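Local coordinates for glycosyl hydrolases family 31 family protein (Aspergillus niger, PDB 6DRU) that removes alpha-xylose from the non-reducing terminal glucose of xyloglucan oligosaccharides as a family 31 alpha-xylosidase, at the interface of chains A and B and the interface of chains A and C. Numbering follows the deposited sequence. Chains: chain A/B/C, Glycosyl hydrolases family 31 family protein.

Contact 1: the interface of chains A and B. Residues chain A 168, 170, 172, 405, 422; chain B 120-121, 125.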
loop_
_atom_site.group_PDB
_atom_site.type_symbol
_atom_site.label_atom_id
_atom_site.label_comp_id
_atom_site.label_asym_id
_atom_site.label_seq_id
_atom_site.Cartn_x
_atom_site.Cartn_y
_atom_site.Cartn_z
ATOM N N ASP A 168 -14.849 3.913 -16.920
ATOM C CA ASP A 168 -13.991 3.092 -16.081
ATOM C C ASP A 168 -13.608 1.815 -16.817
ATOM O O ASP A 168 -14.439 1.190 -17.481
ATOM C CB ASP A 168 -14.697 2.750 -14.770
ATOM C CG ASP A 168 -15.276 3.970 -14.085
ATOM O OD1 ASP A 168 -14.528 4.952 -13.892
ATOM O OD2 ASP A 168 -16.479 3.950 -13.747
ATOM N N VAL A 170 -13.119 -1.361 -16.084
ATOM C CA VAL A 170 -13.384 -2.545 -15.274
ATOM C C VAL A 170 -14.558 -3.278 -15.910
ATOM O O VAL A 170 -15.619 -2.687 -16.137
ATOM C CB VAL A 170 -13.665 -2.199 -13.798
ATOM C CG1 VAL A 170 -14.648 -1.047 -13.684
ATOM C CG2 VAL A 170 -14.180 -3.421 -13.053
ATOM N N PHE A 172 -17.681 -5.810 -16.641
ATOM C CA PHE A 172 -18.816 -6.521 -16.064
ATOM C C PHE A 172 -19.866 -6.701 -17.156
ATOM O O PHE A 172 -19.683 -6.264 -18.295
ATOM C CB PHE A 172 -19.375 -5.807 -14.825
ATOM C CG PHE A 172 -19.772 -4.375 -15.057
ATOM C CD1 PHE A 172 -21.016 -4.058 -15.580
ATOM C CD2 PHE A 172 -18.913 -3.345 -14.711
ATOM C CE1 PHE A 172 -21.386 -2.741 -15.775
ATOM C CE2 PHE A 172 -19.275 -2.025 -14.905
ATOM C CZ PHE A 172 -20.513 -1.723 -15.438
ATOM N N ALA A 405 -20.890 -6.732 -11.873
ATOM C CA ALA A 405 -20.266 -5.621 -11.169
ATOM C C ALA A 405 -20.469 -5.693 -9.663
ATOM O O ALA A 405 -20.141 -4.734 -8.957
ATOM C CB ALA A 405 -20.801 -4.291 -11.704
ATOM N N LEU A 422 -14.726 -5.251 -5.307
ATOM C CA LEU A 422 -14.386 -6.166 -6.385
ATOM C C LEU A 422 -12.953 -6.665 -6.210
ATOM O O LEU A 422 -12.073 -5.906 -5.793
ATOM C CB LEU A 422 -14.557 -5.481 -7.737
ATOM C CG LEU A 422 -16.016 -5.195 -8.107
ATOM C CD1 LEU A 422 -16.122 -4.571 -9.491
ATOM C CD2 LEU A 422 -16.852 -6.465 -8.017
ATOM N N SER B 120 -24.082 -1.956 -13.371
ATOM C CA SER B 120 -23.238 -0.827 -13.000
ATOM C C SER B 120 -22.541 -1.154 -11.687
ATOM O O SER B 120 -22.973 -2.032 -10.935
ATOM C CB SER B 120 -24.045 0.468 -12.866
ATOM O OG SER B 120 -24.926 0.407 -11.757
ATOM N N LEU B 121 -21.458 -0.429 -11.421
ATOM C CA LEU B 121 -20.752 -0.588 -10.163
ATOM C C LEU B 121 -21.575 -0.005 -9.018
ATOM O O LEU B 121 -22.523 0.760 -9.223
ATOM C CB LEU B 121 -19.384 0.092 -10.224
ATOM C CG LEU B 121 -18.484 -0.285 -11.403
ATOM C CD1 LEU B 121 -17.453 0.804 -11.663
ATOM C CD2 LEU B 121 -17.804 -1.618 -11.143
ATOM N N TYR B 125 -18.967 2.889 -3.460
ATOM C CA TYR B 125 -17.887 1.929 -3.632
ATOM C C TYR B 125 -16.784 2.201 -2.615
ATOM O O TYR B 125 -16.320 3.338 -2.484
ATOM C CB TYR B 125 -17.329 2.000 -5.053
ATOM C CG TYR B 125 -16.481 0.812 -5.445
ATOM C CD1 TYR B 125 -15.114 0.802 -5.209
ATOM C CD2 TYR B 125 -17.050 -0.298 -6.058
ATOM C CE1 TYR B 125 -14.335 -0.283 -5.567
ATOM C CE2 TYR B 125 -16.279 -1.388 -6.421
ATOM C CZ TYR B 125 -14.923 -1.375 -6.173
ATOM O OH TYR B 125 -14.150 -2.455 -6.531
#
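The backbone N of A:Leu422 donates a hydrogen bond to the phenol OH of B:Tyr125, 3.1 Å away and bent to 145° at the hydrogen. B:Tyr125 stands on strand 124-127; its CG lies anti to the backbone N (chi1 -164°), which sends the hydroxyl across to the A:Leu422 loop. The two side chains cross at about a right angle, with CB and CG of A:Leu422 packed beside the hydroxyl. Next to this bond B:Leu121 from the preceding loop is inserted among apolar groups of chain A and buries 89 Å² of its surface. Its two methyls part company: CD2 lies 3.8 Å from CD1 of A:Leu422, whereas CD1 meets CG1 of A:Val170 tip to tip at 3.9 Å and also nears the carboxylate OD2 of A:Asp168. CG of B:Leu121 sits 4.0 Å from CE2 of the A:Phe172 ring, whose adjoining atoms CZ and CE1 border the backbone of B:Ser120. CB of A:Ala405 lies over one face of that ring, nearer its margin than its centre, and also packs 4.0 Å from CA of B:Leu121. Centred about 14 Å from the proton donor A:Asp487, the patch seats B:Leu121 in a largely apolar pocket of chain A and may help hold the A–B pair together.

Contact 2: the interface of chains A and B. Residues chain A 157, 159, 163-165; chain B 203-204.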
loop_
_atom_site.group_PDB
_atom_site.type_symbol
_atom_site.label_atom_id
_atom_site.label_comp_id
_atom_site.label_asym_id
_atom_site.label_seq_id
_atom_site.Cartn_x
_atom_site.Cartn_y
_atom_site.Cartn_z
ATOM N N ASP A 157 -25.361 3.141 -23.032
ATOM C CA ASP A 157 -25.505 4.562 -22.752
ATOM C C ASP A 157 -26.356 5.306 -23.770
ATOM O O ASP A 157 -26.649 6.486 -23.549
ATOM C CB ASP A 157 -24.127 5.241 -22.666
ATOM C CG ASP A 157 -23.296 5.050 -23.924
ATOM O OD1 ASP A 157 -23.746 4.331 -24.843
ATOM O OD2 ASP A 157 -22.190 5.626 -23.997
ATOM N N MET A 159 -25.548 6.369 -26.685
ATOM C CA MET A 159 -24.742 7.425 -27.280
ATOM C C MET A 159 -23.691 6.824 -28.201
ATOM O O MET A 159 -23.137 5.760 -27.912
ATOM C CB MET A 159 -24.034 8.264 -26.207
ATOM C CG MET A 159 -24.926 8.742 -25.076
ATOM S SD MET A 159 -23.984 9.493 -23.733
ATOM C CE MET A 159 -23.462 11.009 -24.521
ATOM N N LYS A 163 -17.959 11.983 -25.998
ATOM C CA LYS A 163 -17.382 13.186 -25.415
ATOM C C LYS A 163 -18.132 13.579 -24.147
ATOM O O LYS A 163 -19.361 13.489 -24.079
ATOM C CB LYS A 163 -17.420 14.331 -26.427
ATOM C CG LYS A 163 -16.881 15.657 -25.911
ATOM C CD LYS A 163 -15.402 15.801 -26.216
ATOM C CE LYS A 163 -14.847 17.103 -25.670
ATOM N NZ LYS A 163 -13.362 17.156 -25.766
ATOM N N GLY A 164 -17.383 14.016 -23.140
ATOM C CA GLY A 164 -17.967 14.382 -21.866
ATOM C C GLY A 164 -18.253 13.224 -20.939
ATOM O O GLY A 164 -18.890 13.429 -19.899
ATOM N N SER A 165 -17.807 12.016 -21.276
ATOM C CA SER A 165 -18.048 10.829 -20.470
ATOM C C SER A 165 -16.746 10.327 -19.861
ATOM O O SER A 165 -15.667 10.483 -20.438
ATOM C CB SER A 165 -18.681 9.708 -21.304
ATOM O OG SER A 165 -19.968 10.073 -21.765
ATOM N N THR B 203 -21.739 12.879 -18.613
ATOM C CA THR B 203 -23.029 13.047 -19.275
ATOM C C THR B 203 -24.154 12.398 -18.479
ATOM O O THR B 203 -25.221 12.994 -18.290
ATOM C CB THR B 203 -22.975 12.467 -20.689
ATOM O OG1 THR B 203 -21.858 13.021 -21.395
ATOM C CG2 THR B 203 -24.258 12.785 -21.444
ATOM N N LEU B 204 -23.933 11.178 -17.996
ATOM C CA LEU B 204 -24.977 10.425 -17.317
ATOM C C LEU B 204 -24.639 10.082 -15.874
ATOM O O LEU B 204 -25.467 9.465 -15.194
ATOM C CB LEU B 204 -25.283 9.133 -18.087
ATOM C CG LEU B 204 -25.775 9.314 -19.524
ATOM C CD1 LEU B 204 -25.961 7.966 -20.200
ATOM C CD2 LEU B 204 -27.064 10.121 -19.557
#
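Loops meet on both sides: residues of chain A at 157, 159 and 163-165, the last running into strand 166-168, receive the turn at 203-204 of chain B, which joins strands 197-201 and 205-210. In this family 31 glycoside hydrolase the contact is part of the two-fold A–B interface and may help hold the two copies together. B:Thr203 sits in the middle of the contact and hides 60 Å² of its surface, using its two branches differently. Its hydroxyl OG1 lies beside the backbone N (chi1 -53°), which leaves the methyl CG2 opposite that N and aimed at the end of A:Met159, tip to tip, 3.6 Å from its CE. The thioether SD is slightly farther from the same methyl, and the bend of the methionine chain at chi3 (71°) turns CE toward the threonine. On the other branch, OG1 faces the carbonyl O of A:Gly164 at 3.3 Å, a weak hydrogen bond. The backbone N of B:Thr203 makes another weak bond to that oxygen, 3.2 Å long and strongly bent, 124° at the hydrogen. The hydroxyl OG of A:Ser165 borders OG1 at 3.5 Å. One residue on, CD1 of B:Leu204 rests against the carbonyl O and CB of A:Asp157, 3.7 Å from the former. Behind this surface, the carboxylate OD1 of A:Asp157 accepts a weak hydrogen bond from the backbone N of A:Met159, 3.3 Å away, which may help steady the stretch that presents the methionine.

Contact 3: the interface of chains A and C. Residues chain A 355, 361, 407-408, 411; chain C 351, 353, 363.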
loop_
_atom_site.group_PDB
_atom_site.type_symbol
_atom_site.label_atom_id
_atom_site.label_comp_id
_atom_site.label_asym_id
_atom_site.label_seq_id
_atom_site.Cartn_x
_atom_site.Cartn_y
_atom_site.Cartn_z
ATOM N N ASP A 355 -15.600 -15.584 -6.314
ATOM C CA ASP A 355 -17.012 -15.221 -6.365
ATOM C C ASP A 355 -17.860 -16.398 -5.896
ATOM O O ASP A 355 -17.346 -17.324 -5.260
ATOM C CB ASP A 355 -17.416 -14.797 -7.782
ATOM C CG ASP A 355 -18.559 -13.790 -7.793
ATOM O OD1 ASP A 355 -19.383 -13.806 -6.852
ATOM O OD2 ASP A 355 -18.638 -12.990 -8.751
ATOM N N TYR A 361 -19.149 -21.145 -3.341
ATOM C CA TYR A 361 -18.112 -20.174 -3.650
ATOM C C TYR A 361 -17.061 -20.817 -4.544
ATOM O O TYR A 361 -16.675 -21.972 -4.340
ATOM C CB TYR A 361 -17.488 -19.634 -2.364
ATOM C CG TYR A 361 -18.442 -18.767 -1.571
ATOM C CD1 TYR A 361 -19.273 -19.317 -0.605
ATOM C CD2 TYR A 361 -18.526 -17.400 -1.808
ATOM C CE1 TYR A 361 -20.153 -18.528 0.114
ATOM C CE2 TYR A 361 -19.405 -16.603 -1.095
ATOM C CZ TYR A 361 -20.215 -17.173 -0.136
ATOM O OH TYR A 361 -21.088 -16.383 0.577
ATOM N N GLU A 407 -20.261 -8.553 -6.134
ATOM C CA GLU A 407 -19.788 -9.837 -5.646
ATOM C C GLU A 407 -20.951 -10.667 -5.109
ATOM O O GLU A 407 -22.084 -10.195 -4.988
ATOM C CB GLU A 407 -18.722 -9.642 -4.565
ATOM C CG GLU A 407 -17.300 -9.585 -5.097
ATOM C CD GLU A 407 -16.803 -10.933 -5.590
ATOM O OE1 GLU A 407 -17.477 -11.954 -5.331
ATOM O OE2 GLU A 407 -15.738 -10.973 -6.238
ATOM N N ASN A 408 -20.653 -11.932 -4.803
ATOM C CA ASN A 408 -21.629 -12.866 -4.237
ATOM C C ASN A 408 -22.766 -13.129 -5.223
ATOM O O ASN A 408 -23.949 -13.066 -4.881
ATOM C CB ASN A 408 -22.158 -12.371 -2.889
ATOM C CG ASN A 408 -21.047 -12.115 -1.889
ATOM O OD1 ASN A 408 -20.399 -13.047 -1.410
ATOM N ND2 ASN A 408 -20.815 -10.844 -1.573
ATOM N N GLN A 411 -26.690 -14.985 -5.145
ATOM C CA GLN A 411 -27.344 -14.814 -3.858
ATOM C C GLN A 411 -28.439 -13.756 -3.986
ATOM O O GLN A 411 -28.748 -13.284 -5.085
ATOM C CB GLN A 411 -26.305 -14.474 -2.788
ATOM C CG GLN A 411 -25.274 -15.583 -2.574
ATOM C CD GLN A 411 -24.304 -15.289 -1.445
ATOM O OE1 GLN A 411 -23.090 -15.254 -1.649
ATOM N NE2 GLN A 411 -24.835 -15.084 -0.245
ATOM N N PRO C 351 -15.750 -12.067 -2.572
ATOM C CA PRO C 351 -17.048 -12.354 -1.937
ATOM C C PRO C 351 -17.075 -12.048 -0.450
ATOM O O PRO C 351 -18.141 -11.723 0.089
ATOM C CB PRO C 351 -17.250 -13.851 -2.215
ATOM C CG PRO C 351 -15.874 -14.383 -2.455
ATOM C CD PRO C 351 -15.131 -13.276 -3.139
ATOM N N THR C 353 -15.684 -14.279 1.980
ATOM C CA THR C 353 -15.475 -15.473 2.788
ATOM C C THR C 353 -14.079 -15.459 3.395
ATOM O O THR C 353 -13.113 -15.024 2.764
ATOM C CB THR C 353 -15.671 -16.734 1.946
ATOM O OG1 THR C 353 -14.957 -16.605 0.710
ATOM C CG2 THR C 353 -17.145 -16.953 1.655
ATOM N N ARG C 363 -17.836 -17.411 6.662
ATOM C CA ARG C 363 -17.428 -16.113 7.179
ATOM C C ARG C 363 -17.517 -16.158 8.696
ATOM O O ARG C 363 -18.513 -16.638 9.247
ATOM C CB ARG C 363 -18.312 -14.985 6.629
ATOM C CG ARG C 363 -18.455 -14.983 5.114
ATOM C CD ARG C 363 -19.815 -14.448 4.688
ATOM N NE ARG C 363 -20.046 -14.608 3.255
ATOM C CZ ARG C 363 -19.811 -13.667 2.346
ATOM N NH1 ARG C 363 -19.338 -12.483 2.715
ATOM N NH2 ARG C 363 -20.052 -13.909 1.066
#
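Two copies of the enzyme meet here across a two-fold interface of the deposited tetramer, and this patch, with its twin, may help join chain A to chain C. C:Arg363, on strand 360-364, has CG opposite its carbonyl carbon (chi1 -51°), the start of a chain that brings its terminal NH2 between two oxygens of chain A. It donates to the phenol OH of A:Tyr361 at 2.7 Å, nearly straight at 170°, and to the side-chain amide oxygen OD1 of A:Asn408 at 2.6 Å. Both acceptors lie at the guanidinium edge, in its plane, but the arginine approaches OD1 from above the amide's carbonyl plane. The amide and guanidinium reach toward one another, planes 48° apart. NH1 of the arginine binds the carbonyl O of C:Pro351 within its own chain at 3.0 Å, which may steady the guanidinium. That carbonyl also accepts a hydrogen bond from ND2 of A:Asn408, 3.3 Å away, on a lone pair in the carbonyl plane. The backbone N of A:Asn408 is held in turn by OE1 of A:Glu407. CB of C:Pro351 packs against CE2 of A:Tyr361, the two side chains running antiparallel alongside each other. Over the centre of one face of the A:Tyr361 ring stands the methyl CG2 of C:Thr353, 3.5 Å from the centroid.

Contacts 1 and 2 belong to the same two-fold A–B interface, their C-alpha centres about 17 Å apart, and strand 166-168 links them: its last residue serves contact 1, while the residues leading into it serve contact 2. Contact 3 engages another copy, yet its centre is about 16 Å from contact 1, and the neighbouring chain A stretches at 405 and 407-408 face chain B and chain C respectively. Contacts 2 and 3 are about 32 Å apart. Chain A thus engages two different copies through nearby patches, which may help build the deposited tetramer, with contacts 1 and 3 each centred about 17 Å from the active-site A:Asp395.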